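Local coordinates for SusD superfamily protein (Bacteroides thetaiotaomicron VPI-5482, PDB 3HDX) that probably binds polysaccharide at the outer membrane of this gut bacterium, as a member of the SusD family of carbohydrate-uptake proteins, at residues 358-363 with 427-432; 366-371 with 417-422; 370-375 with 434-439. All coordinates share one frame; numbering follows the deposited sequence. Where two conformers were deposited one is given.

Contact 1. Residues 358-363 with 427-432; sequences IVFTRL and EGWRWY. With EDO (1,2-ethanediol), chain E.
Glu427 OE1 is gripped by two donors. Arg362 NE donates to it at 2.8 Å, nearly straight at 178°, and a water (water 1) lies 2.8 Å from the same Glu427 OE1 atom. The second carboxylate oxygen, Glu427 OE2, takes Arg362 NH2 at 2.8 Å and also forms a salt bridge with Lys337. The arginine binds side-on, through NE and one NH, each to one oxygen on its syn lone pair. The guanidinium and carboxylate planes are nearly coplanar. Arg362 reaches the acid with an extended chain, although its CG sits between the backbone N and the carbonyl carbon. Its NH1 turns to Glu364 and Glu423. This salt bridge ties the N-cap residue of helix 363-376 to the loop leading into helix 430-441, in the mainly helical SusD fold. Strand 358-361, which pairs antiparallel with strand 259-261, brings Phe360 to Trp429. Trp429 NE1 makes a weak hydrogen bond of 2.9 Å to Phe360 O, bent to 130°. Water 3 donates to Phe360 O and to Glu427 O, at 2.9 Å from the latter, and so joins the two backbones. Beyond the carbonyl, Trp429 CZ2 lies over one face of the Phe360 ring, offset toward its rim. The two rings are oblique, with planes 49° apart, and Phe360 CZ is 3.7 Å from Trp429 CH2. Trp429 also stacks with His205.

Contact 2. Residues 366-371 with 417-422; sequences ITLLRA and FEERRR. With EDO (1,2-ethanediol), chain E.
Leu368 packs against the aliphatic stem of Arg420. Its CD1 methyl lies 3.7 Å from Arg420 CG, and its CB is 3.8 Å from that same Arg420 CG. The two side chains slide past each other in opposite directions. The other methyl, Leu368 CD2, reaches the bend of Glu419 at CG, 4.1 Å away, where the leucine and glutamate cross at about a right angle. Arg420 then folds at chi3 (64°), which brings NH1 beside the backbone of the other helix. There Arg420 NH1 lies 3.7 Å from Leu369 N, with the guanidinium edge turned to that atom. This approach is packing; the charged group has its polar partners elsewhere.

The next shell fixes these groups. Asp365 takes Arg420 NH2, Asp433 takes NE, and Trp429 adds a cation-pi contact. Glu419 CG is anti to the backbone N, and a bend at chi2 leads the carboxylate away from Leu368. Glu419 OE2 pairs with Arg311. Its OE1 receives Arg422 NH2 at 2.8 Å, on the anti side and 30° out of the carboxylate plane. The acid is thus held by two arginines while its methylene serves the apolar contact. Elsewhere on helix 409-423, Arg421 NH1 binds Glu418 OE1 at 2.9 Å, and Glu418 OE2 accepts a bond from an ethanediol, probably a crystallisation additive. The segment axes run 10.3 Å apart at 166°, a near-antiparallel helix pair consistent with the TPR-like helical packing of the SusD family.

Contact 3. Residues 370-375 with 434-439; sequences RAEALC and LVRRQK. With EDO (1,2-ethanediol), chain D.
Glu372 and Arg436 join two helices of the SusD fold, 363-376 and 430-441, by one buried salt bridge. The backbones stay well apart. The nearest CA atoms, those of Glu372 and Arg437, are 8.9 Å from each other, so the long side chains span the gap.

The ionic contact is bidentate and side-on. Arg436 NH2 donates to Glu372 OE1 at 2.8 Å, almost straight at 178° and within the guanidinium plane. Arg436 NE donates to Glu372 OE2, also at 2.8 Å, with an angle of 157°. Each oxygen offers its syn lone pair. The carboxylate and guanidinium planes are nearly coplanar, so the two flat groups meet edge to edge. Glu372 gets there with an extended chain whose CG is anti to the backbone N. Arg436 bends at chi3 (-44°), which swings its NE and NH2 edge toward the acid.

A hydrogen bond and a second salt bridge position the pair. Tyr213 OH bonds to Glu372 OE2, which therefore has two partners. Asp433 holds Arg436 NH1 by the salt bridge. Arg420 lies close to Arg436 with like charge; the surrounding carboxylates, Glu372 and Asp433, probably offset this.

In the packing, the arginine stem meets the carboxylate rather than carbon. Glu372 also packs on Phe417 of helix 409-423. Elsewhere on helix 430-441, Lys439 NZ bonds both oxygens of an ethanediol. Within the salt bridge, Arg436 CB and CD lie 3.8 and 3.6 Å from Glu372 OE2, beside the NE bond.

In the fold
All three contacts are buried. Contact 1 is the most central, with its centre about 4 Å from the chain centre, while the centres of contacts 2 and 3 lie about 14 and 17 Å out. Helix 363-376 follows strand 358-361 of contact 1 and serves contacts 2 and 3, where it meets helix 409-423 and helix 430-441 in turn. The chemistry differs: contact 1 mixes a salt bridge, waters and aromatic rings, contact 2 is mainly apolar packing across the helices, and contact 3 is almost purely ionic. They touch one another. Thr361 of contact 1 packs on Ile366 of contact 2, and Trp429 of contact 1 packs on Arg436 of contact 3.

Contact 1. Residues 358-363 with 427-432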
# COMPACT_ATOMS: atom_id res chain seq x y z
N ILE A 358 1.63 -4.10 -7.43
CA ILE A 358 1.63 -3.43 -6.14
C ILE A 358 0.64 -4.20 -5.25
O ILE A 358 -0.52 -4.47 -5.67
CB ILE A 358 1.23 -1.96 -6.26
CG1 ILE A 358 2.26 -1.15 -7.04
CG2 ILE A 358 0.97 -1.34 -4.85
CD1 ILE A 358 1.73 0.18 -7.54
N VAL A 359 1.09 -4.58 -4.05
CA VAL A 359 0.22 -5.24 -3.07
C VAL A 359 0.10 -4.30 -1.89
O VAL A 359 1.01 -4.20 -1.05
CB VAL A 359 0.72 -6.60 -2.66
CG1 VAL A 359 -0.21 -7.20 -1.57
CG2 VAL A 359 0.88 -7.54 -3.91
N PHE A 360 -1.00 -3.54 -1.87
CA PHE A 360 -1.21 -2.64 -0.77
C PHE A 360 -1.44 -3.39 0.52
O PHE A 360 -0.89 -3.03 1.55
CB PHE A 360 -2.33 -1.64 -1.06
CG PHE A 360 -2.63 -0.74 0.09
CD1 PHE A 360 -1.79 0.34 0.40
CD2 PHE A 360 -3.69 -1.00 0.93
CE1 PHE A 360 -2.09 1.16 1.53
CE2 PHE A 360 -3.95 -0.17 2.02
CZ PHE A 360 -3.14 0.86 2.32
N THR A 361 -2.29 -4.42 0.46
CA THR A 361 -2.58 -5.24 1.62
C THR A 361 -2.97 -6.66 1.24
O THR A 361 -3.34 -6.98 0.11
CB THR A 361 -3.67 -4.60 2.51
OG1 THR A 361 -3.74 -5.29 3.78
CG2 THR A 361 -5.04 -4.55 1.85
N ARG A 362 -2.87 -7.49 2.24
CA ARG A 362 -3.10 -8.91 2.21
C ARG A 362 -3.39 -9.35 3.65
O ARG A 362 -3.19 -8.59 4.60
CB ARG A 362 -1.90 -9.66 1.61
CG ARG A 362 -0.55 -9.39 2.28
CD ARG A 362 0.56 -9.95 1.39
NE ARG A 362 1.92 -9.71 1.90
CZ ARG A 362 2.58 -10.53 2.71
NH1 ARG A 362 2.02 -11.60 3.23
NH2 ARG A 362 3.83 -10.24 3.05
N LEU A 363 -3.81 -10.61 3.81
CA LEU A 363 -4.25 -11.08 5.14
C LEU A 363 -3.22 -10.92 6.24
O LEU A 363 -3.57 -10.59 7.38
CB LEU A 363 -4.81 -12.51 5.13
CG LEU A 363 -6.30 -12.59 4.76
CD1 LEU A 363 -6.73 -14.04 4.56
CD2 LEU A 363 -7.19 -11.88 5.75
N GLU A 427 7.09 -4.05 0.63
CA GLU A 427 5.69 -3.84 0.25
C GLU A 427 5.14 -2.45 0.59
O GLU A 427 3.92 -2.24 0.58
CB GLU A 427 4.83 -4.94 0.83
CG GLU A 427 5.21 -6.33 0.35
CD GLU A 427 4.44 -7.44 0.99
OE1 GLU A 427 3.18 -7.36 1.13
OE2 GLU A 427 5.09 -8.45 1.36
N GLY A 428 6.03 -1.50 0.84
CA GLY A 428 5.64 -0.10 1.03
C GLY A 428 5.06 0.26 2.38
O GLY A 428 4.40 1.30 2.50
N TRP A 429 5.38 -0.53 3.40
CA TRP A 429 4.84 -0.35 4.77
C TRP A 429 5.76 0.22 5.83
O TRP A 429 5.28 0.92 6.71
CB TRP A 429 4.28 -1.68 5.31
CG TRP A 429 2.95 -1.99 4.73
CD1 TRP A 429 2.61 -2.95 3.84
CD2 TRP A 429 1.76 -1.27 5.03
NE1 TRP A 429 1.26 -2.87 3.53
CE2 TRP A 429 0.71 -1.83 4.23
CE3 TRP A 429 1.48 -0.15 5.85
CZ2 TRP A 429 -0.58 -1.31 4.22
CZ3 TRP A 429 0.19 0.34 5.87
CH2 TRP A 429 -0.83 -0.24 5.06
N ARG A 430 7.06 -0.06 5.72
CA ARG A 430 7.99 0.23 6.82
C ARG A 430 7.93 1.66 7.37
O ARG A 430 7.87 1.86 8.56
CB ARG A 430 9.40 -0.16 6.42
CG ARG A 430 10.47 0.07 7.44
CD ARG A 430 10.27 -0.65 8.77
NE ARG A 430 11.42 -0.40 9.62
CZ ARG A 430 11.50 -0.59 10.94
NH1 ARG A 430 10.51 -1.08 11.65
NH2 ARG A 430 12.64 -0.30 11.55
N TRP A 431 7.99 2.64 6.50
CA TRP A 431 8.00 4.04 6.95
C TRP A 431 6.71 4.40 7.71
O TRP A 431 6.75 4.95 8.80
CB TRP A 431 8.22 5.00 5.77
CG TRP A 431 7.91 6.41 6.15
CD1 TRP A 431 6.82 7.11 5.77
CD2 TRP A 431 8.60 7.22 7.12
NE1 TRP A 431 6.80 8.33 6.41
CE2 TRP A 431 7.89 8.42 7.24
CE3 TRP A 431 9.75 7.04 7.87
CZ2 TRP A 431 8.31 9.47 8.08
CZ3 TRP A 431 10.18 8.06 8.72
CH2 TRP A 431 9.46 9.26 8.82
N TYR A 432 5.56 4.07 7.13
CA TYR A 432 4.28 4.36 7.76
C TYR A 432 4.16 3.60 9.10
O TYR A 432 3.68 4.15 10.09
CB TYR A 432 3.12 4.04 6.83
CG TYR A 432 3.25 4.67 5.48
CD1 TYR A 432 3.20 6.06 5.34
CD2 TYR A 432 3.54 3.90 4.36
CE1 TYR A 432 3.38 6.64 4.11
CE2 TYR A 432 3.71 4.47 3.11
CZ TYR A 432 3.64 5.85 2.99
OH TYR A 432 3.78 6.44 1.74
C1 EDO E . 11.99 -0.27 15.24
O1 EDO E . 11.70 -1.22 14.19
C2 EDO E . 13.47 -0.02 15.33
O2 EDO E . 13.91 0.54 14.09
O HOH W 1 1.20 -5.39 1.61
O HOH W 2 3.31 -3.44 -2.56
O HOH W 3 1.33 -1.10 1.00

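Contact 2. Residues 366-371 with 417-422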
# COMPACT_ATOMS: atom_id res chain seq x y z
N ILE A 366 -3.32 -7.28 7.55
CA ILE A 366 -4.52 -7.02 8.32
C ILE A 366 -4.51 -7.76 9.68
O ILE A 366 -4.96 -7.23 10.68
CB ILE A 366 -5.80 -7.34 7.51
CG1 ILE A 366 -5.87 -6.45 6.24
CG2 ILE A 366 -7.06 -7.17 8.35
CD1 ILE A 366 -5.88 -4.96 6.45
N THR A 367 -3.95 -8.97 9.69
CA THR A 367 -3.81 -9.76 10.91
C THR A 367 -2.86 -9.11 11.89
O THR A 367 -3.19 -8.99 13.08
CB THR A 367 -3.43 -11.20 10.57
OG1 THR A 367 -4.45 -11.74 9.71
CG2 THR A 367 -3.22 -12.08 11.83
N LEU A 368 -1.74 -8.59 11.37
CA LEU A 368 -0.78 -7.88 12.25
C LEU A 368 -1.37 -6.55 12.69
O LEU A 368 -1.14 -6.12 13.82
CB LEU A 368 0.62 -7.72 11.60
CG LEU A 368 1.37 -9.04 11.39
CD1 LEU A 368 2.59 -8.86 10.42
CD2 LEU A 368 1.79 -9.67 12.75
N LEU A 369 -2.16 -5.90 11.83
CA LEU A 369 -2.83 -4.63 12.18
C LEU A 369 -3.78 -4.88 13.33
O LEU A 369 -3.90 -4.05 14.25
CB LEU A 369 -3.54 -4.03 10.94
CG LEU A 369 -4.07 -2.61 11.19
CD1 LEU A 369 -2.91 -1.59 11.39
CD2 LEU A 369 -5.03 -2.21 10.02
N ARG A 370 -4.53 -5.97 13.24
CA ARG A 370 -5.43 -6.35 14.32
C ARG A 370 -4.67 -6.52 15.65
O ARG A 370 -5.16 -6.09 16.69
CB ARG A 370 -6.24 -7.61 13.97
CG ARG A 370 -7.36 -7.83 14.93
CD ARG A 370 -8.12 -9.04 14.57
NE ARG A 370 -9.30 -9.21 15.38
CZ ARG A 370 -10.18 -10.18 15.16
NH1 ARG A 370 -10.03 -11.04 14.13
NH2 ARG A 370 -11.25 -10.24 15.94
N ALA A 371 -3.52 -7.20 15.61
CA ALA A 371 -2.66 -7.35 16.80
C ALA A 371 -2.24 -5.99 17.37
O ALA A 371 -2.36 -5.74 18.57
CB ALA A 371 -1.46 -8.25 16.50
N PHE A 417 5.57 -4.83 15.52
CA PHE A 417 6.23 -4.03 14.47
C PHE A 417 7.47 -4.70 13.86
O PHE A 417 7.70 -4.54 12.68
CB PHE A 417 6.47 -2.61 14.93
CG PHE A 417 5.23 -1.80 14.88
CD1 PHE A 417 4.77 -1.32 13.65
CD2 PHE A 417 4.47 -1.54 16.01
CE1 PHE A 417 3.59 -0.57 13.57
CE2 PHE A 417 3.32 -0.80 15.93
CZ PHE A 417 2.86 -0.34 14.72
N GLU A 418 8.22 -5.50 14.63
CA GLU A 418 9.34 -6.25 14.04
C GLU A 418 8.81 -7.34 13.11
O GLU A 418 9.43 -7.64 12.11
CB GLU A 418 10.24 -6.87 15.11
CG GLU A 418 10.96 -5.84 15.94
CD GLU A 418 11.78 -4.84 15.13
OE1 GLU A 418 12.49 -5.26 14.23
OE2 GLU A 418 11.69 -3.61 15.43
N GLU A 419 7.68 -7.96 13.48
CA GLU A 419 7.07 -8.96 12.59
C GLU A 419 6.60 -8.31 11.28
O GLU A 419 6.76 -8.87 10.18
CB GLU A 419 5.97 -9.76 13.28
CG GLU A 419 5.59 -11.05 12.48
CD GLU A 419 6.71 -12.08 12.38
OE1 GLU A 419 7.62 -12.12 13.23
OE2 GLU A 419 6.63 -12.90 11.44
N ARG A 420 5.96 -7.14 11.37
CA ARG A 420 5.61 -6.40 10.16
C ARG A 420 6.87 -6.06 9.32
O ARG A 420 6.85 -6.09 8.08
CB ARG A 420 4.88 -5.11 10.52
CG ARG A 420 3.52 -5.33 11.11
CD ARG A 420 2.73 -4.03 11.40
NE ARG A 420 2.42 -3.28 10.17
CZ ARG A 420 1.39 -3.50 9.37
NH1 ARG A 420 0.41 -4.36 9.68
NH2 ARG A 420 1.27 -2.78 8.27
N ARG A 421 7.93 -5.66 10.01
CA ARG A 421 9.20 -5.29 9.37
C ARG A 421 9.69 -6.46 8.52
O ARG A 421 10.13 -6.26 7.41
CB ARG A 421 10.22 -4.94 10.42
CG ARG A 421 11.56 -4.39 9.95
CD ARG A 421 12.41 -4.13 11.17
NE ARG A 421 13.63 -3.35 10.88
CZ ARG A 421 14.53 -3.04 11.80
NH1 ARG A 421 14.40 -3.42 13.06
NH2 ARG A 421 15.57 -2.27 11.45
N ARG A 422 9.63 -7.66 9.09
CA ARG A 422 10.00 -8.86 8.37
C ARG A 422 9.01 -9.27 7.27
O ARG A 422 9.40 -9.51 6.12
CB ARG A 422 10.21 -10.02 9.36
CG ARG A 422 11.40 -9.84 10.26
CD ARG A 422 11.66 -11.03 11.11
NE ARG A 422 10.71 -11.14 12.20
CZ ARG A 422 10.87 -10.68 13.44
NH1 ARG A 422 11.97 -10.06 13.82
NH2 ARG A 422 9.90 -10.87 14.32
C1 EDO E . 11.99 -0.27 15.24
O1 EDO E . 11.70 -1.22 14.19
C2 EDO E . 13.47 -0.02 15.33
O2 EDO E . 13.91 0.54 14.09

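Contact 3. Residues 370-375 with 434-439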
# COMPACT_ATOMS: atom_id res chain seq x y z
N ARG A 370 -4.53 -5.97 13.24
CA ARG A 370 -5.43 -6.35 14.32
C ARG A 370 -4.67 -6.52 15.65
O ARG A 370 -5.16 -6.09 16.69
CB ARG A 370 -6.24 -7.61 13.97
CG ARG A 370 -7.36 -7.83 14.93
CD ARG A 370 -8.12 -9.04 14.57
NE ARG A 370 -9.30 -9.21 15.38
CZ ARG A 370 -10.18 -10.18 15.16
NH1 ARG A 370 -10.03 -11.04 14.13
NH2 ARG A 370 -11.25 -10.24 15.94
N ALA A 371 -3.52 -7.20 15.61
CA ALA A 371 -2.66 -7.35 16.80
C ALA A 371 -2.24 -5.99 17.37
O ALA A 371 -2.36 -5.74 18.57
CB ALA A 371 -1.46 -8.25 16.50
N GLU A 372 -1.78 -5.10 16.51
CA GLU A 372 -1.42 -3.74 16.89
C GLU A 372 -2.60 -3.05 17.58
O GLU A 372 -2.42 -2.46 18.66
CB GLU A 372 -0.97 -2.99 15.63
CG GLU A 372 -0.78 -1.48 15.71
CD GLU A 372 -0.46 -0.86 14.34
OE1 GLU A 372 -0.00 -1.59 13.41
OE2 GLU A 372 -0.66 0.36 14.23
N ALA A 373 -3.78 -3.12 16.96
CA ALA A 373 -4.99 -2.48 17.48
C ALA A 373 -5.39 -3.03 18.86
O ALA A 373 -5.68 -2.28 19.77
CB ALA A 373 -6.16 -2.59 16.48
N LEU A 374 -5.30 -4.35 19.01
CA LEU A 374 -5.67 -5.01 20.26
C LEU A 374 -4.72 -4.56 21.39
O LEU A 374 -5.16 -4.24 22.49
CB LEU A 374 -5.72 -6.52 20.12
CG LEU A 374 -6.93 -7.03 19.35
CD1 LEU A 374 -6.74 -8.46 18.89
CD2 LEU A 374 -8.21 -6.89 20.21
N CYS A 375 -3.42 -4.46 21.09
CA CYS A 375 -2.48 -3.90 22.07
C CYS A 375 -2.82 -2.47 22.44
O CYS A 375 -2.82 -2.10 23.63
CB CYS A 375 -1.07 -3.94 21.56
SG CYS A 375 -0.38 -5.60 21.54
N LEU A 434 6.68 2.76 10.96
CA LEU A 434 7.57 3.40 11.96
C LEU A 434 6.86 4.54 12.66
O LEU A 434 7.03 4.71 13.88
CB LEU A 434 8.85 3.91 11.28
CG LEU A 434 9.96 2.87 11.11
CD1 LEU A 434 11.03 3.42 10.18
CD2 LEU A 434 10.56 2.52 12.48
N VAL A 435 6.06 5.29 11.89
CA VAL A 435 5.29 6.42 12.46
C VAL A 435 4.20 5.89 13.41
O VAL A 435 4.09 6.34 14.55
CB VAL A 435 4.70 7.33 11.34
CG1 VAL A 435 3.76 8.40 11.94
CG2 VAL A 435 5.83 7.99 10.47
N ARG A 436 3.40 4.90 12.98
CA ARG A 436 2.35 4.36 13.89
C ARG A 436 3.00 3.76 15.14
O ARG A 436 2.51 3.93 16.25
CB ARG A 436 1.48 3.31 13.21
CG ARG A 436 0.68 3.84 12.03
CD ARG A 436 -0.54 2.99 11.71
NE ARG A 436 -0.21 1.57 11.74
CZ ARG A 436 0.54 0.96 10.82
NH1 ARG A 436 0.93 1.57 9.69
NH2 ARG A 436 0.88 -0.32 11.03
N ARG A 437 4.09 3.02 14.95
CA ARG A 437 4.85 2.47 16.08
C ARG A 437 5.31 3.55 17.04
O ARG A 437 5.13 3.41 18.25
CB ARG A 437 6.08 1.71 15.57
CG ARG A 437 6.94 1.07 16.66
CD ARG A 437 8.33 0.74 16.19
NE ARG A 437 9.15 0.28 17.32
CZ ARG A 437 9.63 1.07 18.27
NH1 ARG A 437 9.45 2.39 18.23
NH2 ARG A 437 10.34 0.54 19.27
N GLN A 438 5.84 4.65 16.50
CA GLN A 438 6.33 5.70 17.38
C GLN A 438 5.22 6.32 18.22
O GLN A 438 5.40 6.63 19.40
CB GLN A 438 7.08 6.76 16.60
CG GLN A 438 7.75 7.79 17.53
CD GLN A 438 8.69 7.18 18.59
OE1 GLN A 438 8.69 7.64 19.74
NE2 GLN A 438 9.50 6.16 18.20
N LYS A 439 4.07 6.50 17.61
CA LYS A 439 2.92 7.07 18.32
C LYS A 439 2.46 6.24 19.49
O LYS A 439 1.99 6.78 20.50
CB LYS A 439 1.78 7.36 17.34
CG LYS A 439 2.13 8.51 16.31
CD LYS A 439 1.17 8.58 15.12
CE LYS A 439 -0.24 8.98 15.53
NZ LYS A 439 -1.17 8.87 14.35
C1 EDO D . 0.22 10.73 11.32
O1 EDO D . 0.07 9.41 11.88
C2 EDO D . 0.80 11.62 12.40
O2 EDO D . -0.07 11.61 13.55